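Local coordinates for enoyl-CoA hydratase/isomerase family protein (Pseudomonas syringae pv. tomato, PDB 3OT6) that probably acts on acyl-CoA thioesters as a hydratase or isomerase of the crotonase-like family, at residues S5-Y10 with P31-A36; T20-K25 with T54-I59. All blocks are in the same frame, centred on the assembly; numbering follows the deposited sequence.

Interaction 1 (S5-Y10 with P31-A36); sequences SDLVSY and PDVIIA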
loop_
_atom_site.group_PDB
_atom_site.type_symbol
_atom_site.label_atom_id
_atom_site.label_comp_id
_atom_site.label_asym_id
_atom_site.label_seq_id
_atom_site.Cartn_x
_atom_site.Cartn_y
_atom_site.Cartn_z
ATOM N N SER A 5 -11.419 1.542 15.086
ATOM C CA SER A 5 -11.560 2.863 14.467
ATOM C C SER A 5 -10.440 3.811 14.844
ATOM O O SER A 5 -10.290 4.807 14.202
ATOM C CB SER A 5 -12.925 3.497 14.696
ATOM O OG SER A 5 -13.174 3.636 16.064
ATOM N N ASP A 6 -9.612 3.512 15.830
ATOM C CA ASP A 6 -8.413 4.336 15.992
ATOM C C ASP A 6 -7.260 3.822 15.139
ATOM O O ASP A 6 -6.542 4.641 14.585
ATOM C CB ASP A 6 -7.996 4.524 17.469
ATOM C CG ASP A 6 -9.185 4.984 18.378
ATOM O OD1 ASP A 6 -9.908 5.953 17.988
ATOM O OD2 ASP A 6 -9.400 4.355 19.455
ATOM N N LEU A 7 -7.098 2.492 15.036
ATOM C CA LEU A 7 -6.113 1.831 14.144
ATOM C C LEU A 7 -6.123 2.320 12.662
ATOM O O LEU A 7 -5.080 2.771 12.125
ATOM C CB LEU A 7 -6.305 0.304 14.146
ATOM C CG LEU A 7 -5.597 -0.531 15.212
ATOM C CD1 LEU A 7 -5.524 -1.981 14.761
ATOM C CD2 LEU A 7 -4.200 -0.005 15.596
ATOM N N VAL A 8 -7.275 2.176 12.002
ATOM C CA VAL A 8 -7.473 2.818 10.746
ATOM C C VAL A 8 -8.740 3.671 10.937
ATOM O O VAL A 8 -9.852 3.117 10.952
ATOM C CB VAL A 8 -7.623 1.746 9.582
ATOM C CG1 VAL A 8 -8.019 2.385 8.304
ATOM C CG2 VAL A 8 -6.327 0.852 9.417
ATOM N N SER A 9 -8.592 4.986 11.156
ATOM C CA SER A 9 -9.789 5.840 11.295
ATOM C C SER A 9 -10.464 6.080 9.919
ATOM O O SER A 9 -9.782 6.146 8.874
ATOM C CB SER A 9 -9.443 7.163 11.935
ATOM O OG SER A 9 -8.619 7.870 11.022
ATOM N N TYR A 10 -11.789 6.190 9.892
ATOM C CA TYR A 10 -12.470 6.467 8.637
ATOM C C TYR A 10 -13.146 7.827 8.670
ATOM O O TYR A 10 -14.036 8.071 9.439
ATOM C CB TYR A 10 -13.494 5.376 8.386
ATOM C CG TYR A 10 -14.257 5.476 7.087
ATOM C CD1 TYR A 10 -13.830 4.783 5.951
ATOM C CD2 TYR A 10 -15.441 6.221 7.000
ATOM C CE1 TYR A 10 -14.531 4.865 4.752
ATOM C CE2 TYR A 10 -16.147 6.302 5.801
ATOM C CZ TYR A 10 -15.679 5.631 4.689
ATOM O OH TYR A 10 -16.364 5.693 3.518
ATOM N N PRO A 31 -2.143 -8.105 12.341
ATOM C CA PRO A 31 -3.466 -8.707 11.978
ATOM C C PRO A 31 -4.685 -7.784 12.203
ATOM O O PRO A 31 -5.576 -7.719 11.354
ATOM C CB PRO A 31 -3.527 -9.954 12.838
ATOM C CG PRO A 31 -2.037 -10.391 12.927
ATOM C CD PRO A 31 -1.269 -9.083 13.044
ATOM N N ASP A 32 -4.692 -7.052 13.300
ATOM C CA ASP A 32 -5.757 -6.091 13.609
ATOM C C ASP A 32 -5.784 -4.964 12.588
ATOM O O ASP A 32 -6.846 -4.585 12.120
ATOM C CB ASP A 32 -5.501 -5.475 14.988
ATOM C CG ASP A 32 -5.775 -6.451 16.153
ATOM O OD1 ASP A 32 -6.266 -7.588 15.953
ATOM O OD2 ASP A 32 -5.456 -6.041 17.311
ATOM N N VAL A 33 -4.606 -4.452 12.207
ATOM C CA VAL A 33 -4.538 -3.419 11.177
ATOM C C VAL A 33 -5.221 -3.852 9.904
ATOM O O VAL A 33 -5.970 -3.085 9.346
ATOM C CB VAL A 33 -3.123 -2.916 10.932
ATOM C CG1 VAL A 33 -3.057 -2.081 9.690
ATOM C CG2 VAL A 33 -2.662 -2.067 12.134
ATOM N N ILE A 34 -5.054 -5.096 9.493
ATOM C CA ILE A 34 -5.628 -5.546 8.234
ATOM C C ILE A 34 -7.154 -5.676 8.323
ATOM O O ILE A 34 -7.871 -5.352 7.378
ATOM C CB ILE A 34 -4.964 -6.863 7.769
ATOM C CG1 ILE A 34 -3.476 -6.586 7.482
ATOM C CG2 ILE A 34 -5.685 -7.439 6.552
ATOM C CD1 ILE A 34 -2.664 -7.811 7.343
ATOM N N ILE A 35 -7.625 -6.175 9.469
ATOM C CA ILE A 35 -9.022 -6.254 9.761
ATOM C C ILE A 35 -9.629 -4.824 9.764
ATOM O O ILE A 35 -10.673 -4.561 9.141
ATOM C CB ILE A 35 -9.254 -6.929 11.087
ATOM C CG1 ILE A 35 -8.909 -8.430 10.974
ATOM C CG2 ILE A 35 -10.726 -6.789 11.434
ATOM C CD1 ILE A 35 -8.904 -9.153 12.280
ATOM N N ALA A 36 -8.962 -3.900 10.429
ATOM C CA ALA A 36 -9.418 -2.520 10.423
ATOM C C ALA A 36 -9.518 -2.064 9.001
ATOM O O ALA A 36 -10.543 -1.495 8.653
ATOM C CB ALA A 36 -8.482 -1.610 11.230
#

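Interaction 2 (T20-K25 with T54-I59); sequences TLNNGK and TGQPGI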
loop_
_atom_site.group_PDB
_atom_site.type_symbol
_atom_site.label_atom_id
_atom_site.label_comp_id
_atom_site.label_asym_id
_atom_site.label_seq_id
_atom_site.Cartn_x
_atom_site.Cartn_y
_atom_site.Cartn_z
ATOM N N THR A 20 -6.923 6.624 7.789
ATOM C CA THR A 20 -5.695 7.061 8.451
ATOM C C THR A 20 -5.188 5.909 9.280
ATOM O O THR A 20 -5.908 5.443 10.174
ATOM C CB THR A 20 -5.896 8.258 9.339
ATOM O OG1 THR A 20 -6.425 9.339 8.554
ATOM C CG2 THR A 20 -4.560 8.692 9.908
ATOM N N LEU A 21 -4.026 5.363 8.925
ATOM C CA LEU A 21 -3.484 4.297 9.720
ATOM C C LEU A 21 -2.810 4.951 10.892
ATOM O O LEU A 21 -2.110 5.957 10.731
ATOM C CB LEU A 21 -2.467 3.505 8.912
ATOM C CG LEU A 21 -1.651 2.402 9.595
ATOM C CD1 LEU A 21 -2.484 1.317 10.342
ATOM C CD2 LEU A 21 -0.668 1.791 8.593
ATOM N N ASN A 22 -3.034 4.400 12.073
ATOM C CA ASN A 22 -2.398 4.898 13.281
ATOM C C ASN A 22 -2.153 3.765 14.314
ATOM O O ASN A 22 -3.006 3.469 15.177
ATOM C CB ASN A 22 -3.258 6.029 13.840
ATOM C CG ASN A 22 -2.717 6.590 15.126
ATOM O OD1 ASN A 22 -1.558 6.370 15.491
ATOM N ND2 ASN A 22 -3.564 7.300 15.837
ATOM N N ASN A 23 -0.999 3.116 14.196
ATOM C CA ASN A 23 -0.673 1.962 15.011
ATOM C C ASN A 23 0.731 2.091 15.649
ATOM O O ASN A 23 1.744 1.827 14.997
ATOM C CB ASN A 23 -0.736 0.704 14.147
ATOM C CG ASN A 23 -0.422 -0.562 14.943
ATOM O OD1 ASN A 23 -0.764 -0.644 16.116
ATOM N ND2 ASN A 23 0.220 -1.553 14.311
ATOM N N GLY A 24 0.808 2.505 16.905
ATOM C CA GLY A 24 2.099 2.653 17.565
ATOM C C GLY A 24 3.112 3.546 16.845
ATOM O O GLY A 24 2.760 4.415 16.083
ATOM N N LYS A 25 4.395 3.293 17.070
ATOM C CA LYS A 25 5.480 4.184 16.627
ATOM C C LYS A 25 5.693 4.199 15.100
ATOM O O LYS A 25 6.012 5.239 14.541
ATOM C CB LYS A 25 6.783 3.757 17.356
ATOM C CG LYS A 25 7.831 4.867 17.681
ATOM C CD LYS A 25 7.669 5.445 19.149
ATOM C CE LYS A 25 7.896 7.008 19.126
ATOM N NZ LYS A 25 7.890 7.659 20.461
ATOM N N THR A 54 -3.552 7.102 4.241
ATOM C CA THR A 54 -2.410 7.874 4.741
ATOM C C THR A 54 -1.979 7.334 6.116
ATOM O O THR A 54 -2.639 6.471 6.688
ATOM C CB THR A 54 -2.731 9.445 4.776
ATOM O OG1 THR A 54 -1.491 10.186 4.857
ATOM C CG2 THR A 54 -3.640 9.846 5.967
ATOM N N GLY A 55 -0.875 7.814 6.649
ATOM C CA GLY A 55 -0.406 7.325 7.933
ATOM C C GLY A 55 -0.327 8.434 8.977
ATOM O O GLY A 55 -1.222 9.273 9.069
ATOM N N GLN A 56 0.743 8.443 9.765
ATOM C CA GLN A 56 0.976 9.493 10.748
ATOM C C GLN A 56 2.082 10.413 10.249
ATOM O O GLN A 56 2.783 10.099 9.271
ATOM C CB GLN A 56 1.321 8.856 12.107
ATOM C CG GLN A 56 0.095 8.193 12.789
ATOM C CD GLN A 56 -1.081 9.170 12.882
ATOM O OE1 GLN A 56 -0.954 10.259 13.455
ATOM N NE2 GLN A 56 -2.212 8.809 12.285
ATOM N N PRO A 57 2.252 11.572 10.877
ATOM C CA PRO A 57 3.337 12.404 10.321
ATOM C C PRO A 57 4.668 11.664 10.325
ATOM O O PRO A 57 4.970 10.956 11.279
ATOM C CB PRO A 57 3.393 13.594 11.286
ATOM C CG PRO A 57 1.951 13.711 11.770
ATOM C CD PRO A 57 1.539 12.249 11.983
ATOM N N GLY A 58 5.408 11.812 9.224
ATOM C CA GLY A 58 6.698 11.227 9.049
ATOM C C GLY A 58 6.677 9.752 8.712
ATOM O O GLY A 58 7.730 9.176 8.460
ATOM N N ILE A 59 5.510 9.101 8.723
ATOM C CA ILE A 59 5.479 7.665 8.433
ATOM C C ILE A 59 4.149 7.112 7.825
ATOM O O ILE A 59 3.066 7.220 8.453
ATOM C CB ILE A 59 5.878 6.837 9.675
ATOM C CG1 ILE A 59 5.941 5.369 9.341
ATOM C CG2 ILE A 59 4.905 7.063 10.816
ATOM C CD1 ILE A 59 7.315 4.809 9.451
#

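Interaction 1 (S5-Y10 with P31-A36)
Leu7 meets Asp32 and Val33 where short helix 4-7 gives way to strand 8-13, an edge strand of the main sheet of this crotonase fold, under the first turns of helix 31-46. The far end of Leu7 does the reaching. Its CD1 lies 3.5 Å from Asp32 CB and 3.7 Å from Val33 N, so this methyl rests against the start of the helix itself. The same CD1 touches Val33 CG2 at 3.9 Å. Asp32 suits the exposed flank: it offers Leu7 an aliphatic CB, and its side chain crosses that of the leucine obliquely. Nearer the backbone, Leu7 CB is 4.1 Å from Ala36 CB.

Val8, the first residue to leave helical backbone angles, is buried and points toward the helix. Its CG1 stands anti to the backbone N (chi1 172°), while CG2, anti to the carbonyl carbon, faces the helix. Val8 also touches Phe37, next in the helix, and Ala40, one turn beyond Ala36. Alanine suits this face because its single methyl allows a close approach, Val8 CA and Ala36 CA being 5.7 Å apart. Between them, Val8 CG2 lies 3.7 Å from Ala36 CB.

Interaction 2 (T20-K25 with T54-I59)
Gln56 reaches Leu21 and Thr20 through a bent chain: CG is anti to its own carbonyl carbon, beside the backbone N, and chi2 of -53° turns CD aside from the extended path. Across from it, on strand 16-21, Thr20 holds CG2 anti to its backbone N, and that methyl lies 3.3 Å from Gln56 NE2, the two side chains crossing at about a right angle.

The setting is the end of a parallel pairing between strands 16-21 and 50-54. Thr20 and Thr54 form a bridge with their side chains alongside each other on one face of the sheet, Thr20 OG1 3.8 Å from Thr54 CG2; the hydroxyl of Thr54 is bonded to Ala100 O. Leu21 N donates to Thr54 O at 2.9 Å. In a regular parallel pair Leu21 O would next accept from Gln56 N, but that N-H is bonded to Ile59 O, across the ends of the type II turn that Ile59 N to Gln56 O closes. The glutamine side chain supplies the donor instead: NE2 to Leu21 O is 3.2 Å and nearly straight (172° at the hydrogen). Leu21 O lies in the amide plane of Gln56, whereas NE2 stands above the carbonyl plane of Leu21. Asn22 covers the same amide, its CB 3.4 Å from Gln56 NE2, with the two amide planes 32° apart.

Glycines suit the departure. At Gly55 a CB would clash with Ile59 O, and Gly58 takes the positive phi of the turn's third position. Gly58 and Ile59 are also strand 58-59 of the second, smaller sheet. Chemically, a side-chain amide thus mimics a backbone N-H, satisfying Leu21 O while the peptide backbone of Gln56 is committed to the turn that redirects the chain.

In the fold
The two contacts share one sheet and meet directly. Ser9 N lies 2.9 Å from Thr20 O, a probable hydrogen bond pairing strands 8-13 and 16-21 antiparallel, and Leu7 O, 2.6 Å from Asn22 N, probably carries the pairing on just beyond their ends. Leu21 joins the two in its own way: its backbone serves interaction 2, while its CD1 packs 3.5 Å from Val33 CG1 of interaction 1. Interaction 1 is mostly buried and apolar, helix 31-46 against the sheet edge, with no hydrogen bond between its segments. Interaction 2 is only partly buried and mainly polar, consistent with its place where strand 16-21 ends and residues 54-59 leave the larger sheet for the smaller.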